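Local coordinates for protein putative alcohol dehydrogenase (Sinorhizobium meliloti, PDB 4J6F) that probably catalyses the nicotinamide-dependent oxidation of alcohols as a medium-chain dehydrogenase/reductase, at residues M135-S139 / F188-L193; I183-T187 / K376-V380; P274-D280 / R295-T301. All blocks are in the same frame, centred on the assembly; numbering follows the deposited sequence.

Interaction 1: residues M135-S139 / F188-L193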
loop_
_atom_site.group_PDB
_atom_site.type_symbol
_atom_site.label_atom_id
_atom_site.label_comp_id
_atom_site.label_asym_id
_atom_site.label_seq_id
_atom_site.Cartn_x
_atom_site.Cartn_y
_atom_site.Cartn_z
HETATM N N MSE A 135 9.748 -25.236 -20.720
HETATM C CA MSE A 135 8.825 -24.709 -19.744
HETATM C C MSE A 135 8.286 -23.434 -20.315
HETATM O O MSE A 135 9.055 -22.535 -20.655
HETATM C CB MSE A 135 9.634 -24.399 -18.506
HETATM C CG MSE A 135 8.725 -24.080 -17.333
HETATM SE SE MSE A 135 9.874 -23.332 -15.929
HETATM C CE MSE A 135 8.778 -21.763 -15.476
ATOM N N VAL A 136 6.963 -23.358 -20.444
ATOM C CA VAL A 136 6.285 -22.177 -20.968
ATOM C C VAL A 136 6.223 -21.045 -19.941
ATOM O O VAL A 136 5.818 -21.260 -18.795
ATOM C CB VAL A 136 4.846 -22.525 -21.376
ATOM C CG1 VAL A 136 4.045 -21.269 -21.680
ATOM C CG2 VAL A 136 4.849 -23.457 -22.572
ATOM N N ASP A 137 6.616 -19.842 -20.350
ATOM C CA ASP A 137 6.306 -18.650 -19.570
ATOM C C ASP A 137 4.902 -18.224 -19.983
ATOM O O ASP A 137 4.686 -17.800 -21.112
ATOM C CB ASP A 137 7.309 -17.534 -19.855
ATOM C CG ASP A 137 6.904 -16.201 -19.238
ATOM O OD1 ASP A 137 5.844 -16.117 -18.571
ATOM O OD2 ASP A 137 7.658 -15.227 -19.423
ATOM N N PHE A 138 3.948 -18.339 -19.071
ATOM C CA PHE A 138 2.549 -18.093 -19.409
ATOM C C PHE A 138 2.220 -16.616 -19.718
ATOM O O PHE A 138 1.126 -16.320 -20.205
ATOM C CB PHE A 138 1.609 -18.691 -18.329
ATOM C CG PHE A 138 1.477 -17.857 -17.073
ATOM C CD1 PHE A 138 2.602 -17.396 -16.377
ATOM C CD2 PHE A 138 0.219 -17.545 -16.567
ATOM C CE1 PHE A 138 2.471 -16.642 -15.216
ATOM C CE2 PHE A 138 0.079 -16.786 -15.397
ATOM C CZ PHE A 138 1.209 -16.342 -14.716
ATOM N N SER A 139 3.160 -15.704 -19.455
ATOM C CA SER A 139 2.885 -14.259 -19.539
ATOM C C SER A 139 2.681 -13.742 -20.945
ATOM O O SER A 139 3.441 -14.090 -21.845
ATOM C CB SER A 139 4.017 -13.460 -18.927
ATOM O OG SER A 139 4.278 -13.896 -17.617
ATOM N N PHE A 188 5.937 -24.785 -11.424
ATOM C CA PHE A 188 6.544 -23.496 -11.066
ATOM C C PHE A 188 5.896 -22.200 -11.562
ATOM O O PHE A 188 5.662 -21.293 -10.762
ATOM C CB PHE A 188 8.018 -23.477 -11.444
ATOM C CG PHE A 188 8.869 -24.424 -10.649
ATOM C CD1 PHE A 188 9.152 -24.178 -9.318
ATOM C CD2 PHE A 188 9.436 -25.533 -11.251
ATOM C CE1 PHE A 188 9.968 -25.034 -8.597
ATOM C CE2 PHE A 188 10.254 -26.393 -10.537
ATOM C CZ PHE A 188 10.526 -26.144 -9.206
ATOM N N CYS A 189 5.573 -22.077 -12.842
ATOM C CA CYS A 189 5.452 -20.754 -13.460
ATOM C C CYS A 189 4.432 -19.686 -12.998
ATOM O O CYS A 189 4.830 -18.569 -12.736
ATOM C CB CYS A 189 5.267 -20.945 -14.961
ATOM S SG CYS A 189 5.005 -19.421 -15.868
ATOM N N CYS A 190 3.158 -20.008 -12.831
ATOM C CA CYS A 190 2.203 -19.040 -12.307
ATOM C C CYS A 190 2.449 -18.679 -10.849
ATOM O O CYS A 190 2.644 -17.505 -10.540
ATOM C CB CYS A 190 0.761 -19.516 -12.505
ATOM S SG CYS A 190 -0.501 -18.355 -11.915
ATOM N N ALA A 191 2.444 -19.653 -9.945
ATOM C CA ALA A 191 2.572 -19.312 -8.525
ATOM C C ALA A 191 3.936 -18.723 -8.133
ATOM O O ALA A 191 3.983 -17.816 -7.294
ATOM C CB ALA A 191 2.206 -20.479 -7.630
ATOM N N TYR A 192 5.024 -19.215 -8.737
ATOM C CA TYR A 192 6.369 -18.759 -8.355
ATOM C C TYR A 192 6.725 -17.409 -8.980
ATOM O O TYR A 192 7.433 -16.602 -8.368
ATOM C CB TYR A 192 7.449 -19.831 -8.600
ATOM C CG TYR A 192 7.346 -21.012 -7.633
ATOM C CD1 TYR A 192 6.253 -21.884 -7.680
ATOM C CD2 TYR A 192 8.327 -21.252 -6.667
ATOM C CE1 TYR A 192 6.140 -22.946 -6.803
ATOM C CE2 TYR A 192 8.222 -22.323 -5.787
ATOM C CZ TYR A 192 7.124 -23.164 -5.860
ATOM O OH TYR A 192 6.973 -24.236 -4.996
ATOM N N LEU A 193 6.214 -17.142 -10.175
ATOM C CA LEU A 193 6.359 -15.816 -10.734
ATOM C C LEU A 193 5.606 -14.834 -9.846
ATOM O O LEU A 193 6.167 -13.799 -9.448
ATOM C CB LEU A 193 5.826 -15.753 -12.164
ATOM C CG LEU A 193 6.036 -14.426 -12.894
ATOM C CD1 LEU A 193 7.504 -14.030 -12.933
ATOM C CD2 LEU A 193 5.484 -14.520 -14.307
#
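Strand 133-140 of the GroES-like part meets the early turns of helix 189-201 where Phe138 lies against Cys189 and Cys190. Cys189 SG accepts a straight hydrogen bond from Phe138 N (3.5 Å, N-H...S angle 174°), and sits obliquely beside the Phe138 ring. Its thiol is turned anti to the backbone N (chi1 177°), which carries the sulfur out to the strand. The CB of Cys190 covers one face of that ring in a CH-pi contact, 4.2 Å from its centroid, while Leu193 CD2 approaches CE1 of Phe138 at the ring's edge, 3.8 Å away. At the other end Met135, present as selenomethionine, bends its chain to bring CE to 3.6 Å from Cys189 CB. An Asx turn holds the backbone around Phe138: Asp137 OD1 takes Ser139 N from above the carboxylate plane and Ser139 OG on its syn lone pair. Asp137 OD2 is engaged by Tyr141 OH and a glycerol probably carried over from crystallisation. Cysteine suits both helix positions, being small enough to pack closely on a ring: Cys189 offers its sulfur as a soft acceptor to a buried amide, whereas Cys190 covers the ring with CB and sets its SG obliquely beside it, 3.8 Å from Phe138 CZ.

Interaction 2: residues I183-T187 / K376-V380; sequences IELAT and KLVVV
Val378 lies at the apolar centre, its two methyls taken up by three residues of 183-187. CG2 of Ile183 rests on the isopropyl group, 3.9 Å from Val378 CG2. The CB of Ala186 faces the other branch at 4.2 Å from Val378 CG1, its single methyl letting the backbone after helix 182-185 come near the strand. Thr187 adds its methyl, CG2 lying 4.1 Å from Val378 CG2. Farther along, the Ile183 and Val380 side chains cross at about a right angle, Ile183 CG1 lying 4.0 Å from Val380 CG2, so the branched isoleucine spans two residues on the same side of the strand. Threonine suits its position because its branches divide the work: with OG1 between the backbone N and the carbonyl carbon (chi1 69°), the hydroxyl donates to Glu184 O at 3.0 Å and the methyl is left for Val378. At the polar edge Lys376 passes CG within 4.2 Å of Thr187 CB. Its NZ is held chiefly by a salt bridge to Asp113, and its weak bond to Thr187 O is doubtful. This last strand of the chain returns to the sheet that carries strands 63-72 and 113-121 of the GroES-like part, consistent with the medium-chain dehydrogenase fold. It runs between antiparallel 63-72 and parallel 352-357, and the end of helix 182-185 lies over them: Ile183, Ala186 and Val378 meet on Ala70, and Ile183 and Thr187 touch Val352.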
loop_
_atom_site.group_PDB
_atom_site.type_symbol
_atom_site.label_atom_id
_atom_site.label_comp_id
_atom_site.label_asym_id
_atom_site.label_seq_id
_atom_site.Cartn_x
_atom_site.Cartn_y
_atom_site.Cartn_z
ATOM N N ILE A 183 6.789 -33.221 -15.367
ATOM C CA ILE A 183 5.823 -32.978 -14.289
ATOM C C ILE A 183 6.371 -32.045 -13.197
ATOM O O ILE A 183 5.674 -31.134 -12.757
ATOM C CB ILE A 183 5.308 -34.288 -13.650
ATOM C CG1 ILE A 183 4.442 -35.083 -14.651
ATOM C CG2 ILE A 183 4.521 -33.984 -12.384
ATOM C CD1 ILE A 183 4.149 -36.521 -14.267
ATOM N N GLU A 184 7.618 -32.263 -12.782
ATOM C CA GLU A 184 8.231 -31.479 -11.715
ATOM C C GLU A 184 8.373 -30.030 -12.141
ATOM O O GLU A 184 8.082 -29.105 -11.382
ATOM C CB GLU A 184 9.592 -32.066 -11.328
ATOM C CG GLU A 184 9.485 -33.440 -10.667
ATOM C CD GLU A 184 10.810 -33.990 -10.161
ATOM O OE1 GLU A 184 10.817 -34.500 -9.018
ATOM O OE2 GLU A 184 11.833 -33.927 -10.888
ATOM N N LEU A 185 8.797 -29.846 -13.380
ATOM C CA LEU A 185 8.973 -28.535 -13.968
ATOM C C LEU A 185 7.657 -27.772 -14.115
ATOM O O LEU A 185 7.649 -26.545 -14.134
ATOM C CB LEU A 185 9.620 -28.714 -15.332
ATOM C CG LEU A 185 10.570 -27.645 -15.838
ATOM C CD1 LEU A 185 11.586 -27.267 -14.770
ATOM C CD2 LEU A 185 11.259 -28.188 -17.075
ATOM N N ALA A 186 6.546 -28.494 -14.222
ATOM C CA ALA A 186 5.233 -27.872 -14.428
ATOM C C ALA A 186 4.616 -27.286 -13.154
ATOM O O ALA A 186 3.474 -26.820 -13.155
ATOM C CB ALA A 186 4.280 -28.871 -15.057
ATOM N N THR A 187 5.360 -27.312 -12.057
ATOM C CA THR A 187 4.808 -26.856 -10.797
ATOM C C THR A 187 5.067 -25.370 -10.604
ATOM O O THR A 187 4.465 -24.752 -9.745
ATOM C CB THR A 187 5.366 -27.662 -9.594
ATOM O OG1 THR A 187 6.754 -27.362 -9.390
ATOM C CG2 THR A 187 5.213 -29.153 -9.816
ATOM N N LYS A 376 1.518 -28.468 -5.469
ATOM C CA LYS A 376 0.722 -28.282 -6.667
ATOM C C LYS A 376 0.246 -29.563 -7.336
ATOM O O LYS A 376 0.909 -30.582 -7.299
ATOM C CB LYS A 376 1.494 -27.421 -7.666
ATOM C CG LYS A 376 2.357 -26.368 -6.996
ATOM C CD LYS A 376 2.391 -25.047 -7.743
ATOM C CE LYS A 376 1.059 -24.689 -8.366
ATOM N NZ LYS A 376 1.106 -24.851 -9.839
ATOM N N LEU A 377 -0.925 -29.481 -7.952
ATOM C CA LEU A 377 -1.487 -30.572 -8.737
ATOM C C LEU A 377 -1.144 -30.350 -10.209
ATOM O O LEU A 377 -1.157 -29.207 -10.708
ATOM C CB LEU A 377 -2.995 -30.705 -8.506
ATOM C CG LEU A 377 -3.469 -30.902 -7.052
ATOM C CD1 LEU A 377 -4.964 -31.176 -7.011
ATOM C CD2 LEU A 377 -2.736 -32.008 -6.301
ATOM N N VAL A 378 -0.789 -31.445 -10.881
ATOM C CA VAL A 378 -0.346 -31.413 -12.280
ATOM C C VAL A 378 -1.262 -32.256 -13.172
ATOM O O VAL A 378 -1.587 -33.406 -12.833
ATOM C CB VAL A 378 1.096 -31.932 -12.413
ATOM C CG1 VAL A 378 1.555 -31.854 -13.854
ATOM C CG2 VAL A 378 2.018 -31.144 -11.498
ATOM N N VAL A 379 -1.672 -31.684 -14.305
ATOM C CA VAL A 379 -2.524 -32.391 -15.266
ATOM C C VAL A 379 -1.721 -32.881 -16.471
ATOM O O VAL A 379 -1.027 -32.091 -17.118
ATOM C CB VAL A 379 -3.687 -31.512 -15.730
ATOM C CG1 VAL A 379 -4.455 -32.209 -16.833
ATOM C CG2 VAL A 379 -4.600 -31.203 -14.560
ATOM N N VAL A 380 -1.817 -34.181 -16.753
ATOM C CA VAL A 380 -1.097 -34.818 -17.860
ATOM C C VAL A 380 -2.052 -35.308 -18.948
ATOM O O VAL A 380 -3.057 -35.914 -18.630
ATOM C CB VAL A 380 -0.263 -36.001 -17.342
ATOM C CG1 VAL A 380 0.250 -36.864 -18.494
ATOM C CG2 VAL A 380 0.887 -35.487 -16.491
#

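Interaction 3: residues P274-D280 / R295-T301; sequences PIDVVAD and RPEGRYT
Pro274 packs over one face of the Arg295 guanidinium, its CG 3.5 Å from Arg295 NH2; the compact, apolar ring suits such a flat partner. Ile275 O accepts from Arg295 N, fixing the start of the type II turn that runs from Arg295 to Gly298. Gly298 N closes the turn on Arg295 O, and glycine suits this spot because a CB would point back at that oxygen. Asp276 follows, its side chain alongside that of Arg295 with carboxylate and guanidinium planes 15° apart. OD1 of Asp276 forms a salt bridge with Arg295 NH2 at 2.9 Å, met on the syn side but tilted from both planes, while its OD2 is taken by Thr209 N. Replacing Arg295 by an alanine removes the guanidinium, which would probably leave Asp276 OD1 without its charged mate and Pro274 CB and CG without the flat group they pack on. From the Asp276 carbonyl on, parallel pairing begins with Arg299 N. Val277 lays its CG2 over the centre of the Arg299 guanidinium, 3.6 Å above the plane; the arginine reaches this place through bends at chi2 and chi3, and its polar end is held by Glu208 and Ala202 O. Val278 bonds through N to Arg299 O and through O to Thr301 N, and its CG1 touches Tyr300 CD2 at 3.8 Å. Ala279 is small, and its CB lies 4.2 Å from Thr301 CG2. Asp280 closes the walk: its N bonds Thr301 O, and OD2 offers its anti lone pair to Tyr300 OH, lying in the plane of the ring at its edge. Strands 277-280 and 299-302 are neighbours in the parallel Rossmann-type sheet, joined by helix 287-293 in a beta-alpha-beta crossover. Val278 and Asp280 pack on Leu290 of that helix, and strands 209-212 and 324-327 flank the pair.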
loop_
_atom_site.group_PDB
_atom_site.type_symbol
_atom_site.label_atom_id
_atom_site.label_comp_id
_atom_site.label_asym_id
_atom_site.label_seq_id
_atom_site.Cartn_x
_atom_site.Cartn_y
_atom_site.Cartn_z
ATOM N N PRO A 274 10.308 -8.906 15.236
ATOM C CA PRO A 274 9.104 -8.306 14.675
ATOM C C PRO A 274 8.890 -8.746 13.220
ATOM O O PRO A 274 9.843 -9.149 12.531
ATOM C CB PRO A 274 9.376 -6.794 14.770
ATOM C CG PRO A 274 10.647 -6.649 15.538
ATOM C CD PRO A 274 11.397 -7.922 15.323
ATOM N N ILE A 275 7.642 -8.686 12.775
ATOM C CA ILE A 275 7.285 -9.108 11.437
ATOM C C ILE A 275 7.476 -7.944 10.483
ATOM O O ILE A 275 6.841 -6.905 10.637
ATOM C CB ILE A 275 5.825 -9.603 11.380
ATOM C CG1 ILE A 275 5.606 -10.762 12.358
ATOM C CG2 ILE A 275 5.445 -9.996 9.958
ATOM C CD1 ILE A 275 6.513 -11.960 12.144
ATOM N N ASP A 276 8.349 -8.131 9.501
ATOM C CA ASP A 276 8.686 -7.079 8.552
ATOM C C ASP A 276 7.674 -7.029 7.421
ATOM O O ASP A 276 7.298 -5.955 6.947
ATOM C CB ASP A 276 10.092 -7.319 7.991
ATOM C CG ASP A 276 11.163 -7.266 9.075
ATOM O OD1 ASP A 276 11.316 -6.191 9.703
ATOM O OD2 ASP A 276 11.832 -8.296 9.315
ATOM N N VAL A 277 7.243 -8.211 6.988
ATOM C CA VAL A 277 6.398 -8.343 5.818
ATOM C C VAL A 277 5.329 -9.383 6.074
ATOM O O VAL A 277 5.599 -10.430 6.668
ATOM C CB VAL A 277 7.201 -8.766 4.567
ATOM C CG1 VAL A 277 6.254 -9.052 3.410
ATOM C CG2 VAL A 277 8.224 -7.697 4.182
ATOM N N VAL A 278 4.117 -9.082 5.627
ATOM C CA VAL A 278 3.065 -10.060 5.590
ATOM C C VAL A 278 2.760 -10.317 4.126
ATOM O O VAL A 278 2.543 -9.379 3.356
ATOM C CB VAL A 278 1.812 -9.562 6.331
ATOM C CG1 VAL A 278 0.577 -10.366 5.939
ATOM C CG2 VAL A 278 2.027 -9.622 7.831
ATOM N N ALA A 279 2.817 -11.595 3.747
ATOM C CA ALA A 279 2.368 -12.084 2.448
ATOM C C ALA A 279 1.032 -12.779 2.702
ATOM O O ALA A 279 0.967 -13.832 3.355
ATOM C CB ALA A 279 3.384 -13.051 1.862
ATOM N N ASP A 280 -0.041 -12.165 2.225
ATOM C CA ASP A 280 -1.393 -12.634 2.501
ATOM C C ASP A 280 -2.015 -13.292 1.282
ATOM O O ASP A 280 -2.070 -12.690 0.208
ATOM C CB ASP A 280 -2.254 -11.459 2.936
ATOM C CG ASP A 280 -3.632 -11.873 3.381
ATOM O OD1 ASP A 280 -3.868 -13.065 3.692
ATOM O OD2 ASP A 280 -4.495 -10.979 3.436
ATOM N N ARG A 295 4.724 -4.986 11.968
ATOM C CA ARG A 295 5.473 -3.947 12.693
ATOM C C ARG A 295 5.231 -2.608 12.027
ATOM O O ARG A 295 4.966 -2.564 10.818
ATOM C CB ARG A 295 6.977 -4.241 12.694
ATOM C CG ARG A 295 7.679 -3.849 11.407
ATOM C CD ARG A 295 9.093 -4.374 11.352
ATOM N NE ARG A 295 9.924 -3.665 12.311
ATOM C CZ ARG A 295 11.078 -4.114 12.792
ATOM N NH1 ARG A 295 11.741 -3.383 13.672
ATOM N NH2 ARG A 295 11.560 -5.293 12.412
ATOM N N PRO A 296 5.332 -1.507 12.800
ATOM C CA PRO A 296 5.175 -0.177 12.184
ATOM C C PRO A 296 6.205 0.030 11.071
ATOM O O PRO A 296 7.338 -0.408 11.215
ATOM C CB PRO A 296 5.416 0.785 13.353
ATOM C CG PRO A 296 5.174 -0.026 14.588
ATOM C CD PRO A 296 5.606 -1.423 14.246
ATOM N N GLU A 297 5.804 0.668 9.971
ATOM C CA GLU A 297 6.632 0.798 8.748
ATOM C C GLU A 297 6.799 -0.519 7.992
ATOM O O GLU A 297 7.619 -0.618 7.079
ATOM C CB GLU A 297 7.990 1.431 9.041
ATOM C CG GLU A 297 7.855 2.826 9.630
ATOM C CD GLU A 297 9.180 3.533 9.861
ATOM O OE1 GLU A 297 9.374 4.640 9.296
ATOM O OE2 GLU A 297 10.020 2.984 10.612
ATOM N N GLY A 298 6.018 -1.526 8.386
ATOM C CA GLY A 298 6.029 -2.828 7.743
ATOM C C GLY A 298 5.209 -2.804 6.473
ATOM O O GLY A 298 4.473 -1.851 6.217
ATOM N N ARG A 299 5.397 -3.839 5.660
ATOM C CA ARG A 299 4.813 -3.947 4.332
ATOM C C ARG A 299 3.933 -5.177 4.164
ATOM O O ARG A 299 4.308 -6.274 4.534
ATOM C CB ARG A 299 5.909 -3.976 3.276
ATOM C CG ARG A 299 6.812 -2.773 3.292
ATOM C CD ARG A 299 8.032 -3.032 4.132
ATOM N NE ARG A 299 8.978 -3.892 3.445
ATOM C CZ ARG A 299 10.019 -4.458 4.030
ATOM N NH1 ARG A 299 10.239 -4.252 5.309
ATOM N NH2 ARG A 299 10.832 -5.225 3.342
ATOM N N TYR A 300 2.757 -4.966 3.593
ATOM C CA TYR A 300 1.786 -6.006 3.387
ATOM C C TYR A 300 1.745 -6.226 1.886
ATOM O O TYR A 300 1.831 -5.271 1.106
ATOM C CB TYR A 300 0.427 -5.523 3.920
ATOM C CG TYR A 300 -0.752 -6.376 3.514
ATOM C CD1 TYR A 300 -1.380 -6.184 2.275
ATOM C CD2 TYR A 300 -1.233 -7.379 4.353
ATOM C CE1 TYR A 300 -2.447 -6.970 1.883
ATOM C CE2 TYR A 300 -2.313 -8.169 3.972
ATOM C CZ TYR A 300 -2.911 -7.964 2.732
ATOM O OH TYR A 300 -3.980 -8.739 2.336
ATOM N N THR A 301 1.619 -7.473 1.468
ATOM C CA THR A 301 1.518 -7.755 0.054
ATOM C C THR A 301 0.566 -8.911 -0.239
ATOM O O THR A 301 0.490 -9.857 0.525
ATOM C CB THR A 301 2.900 -8.000 -0.553
ATOM O OG1 THR A 301 2.778 -8.089 -1.979
ATOM C CG2 THR A 301 3.527 -9.268 0.011
#

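Interactions 1 and 2 are buried neighbours, with centres 11 Å apart: helices 182-185 and 189-201 follow each other and lie against the same mixed sheet, and Asp113 serves both, bonding Cys190 N and Lys376 NZ. Interaction 3 stands apart in the parallel sheet, its centre about 26 and 31 Å from theirs. The first two act mainly through side chains, setting helix ends and adjoining loops against strands, sulfur and ring in one and branched aliphatics in the other. The third joins strand to strand mainly by backbone bonds, with a salt bridge and a tyrosine-aspartate bond at its ends; its strand region is buried, whereas at its charged turn Glu297 meets the second subunit.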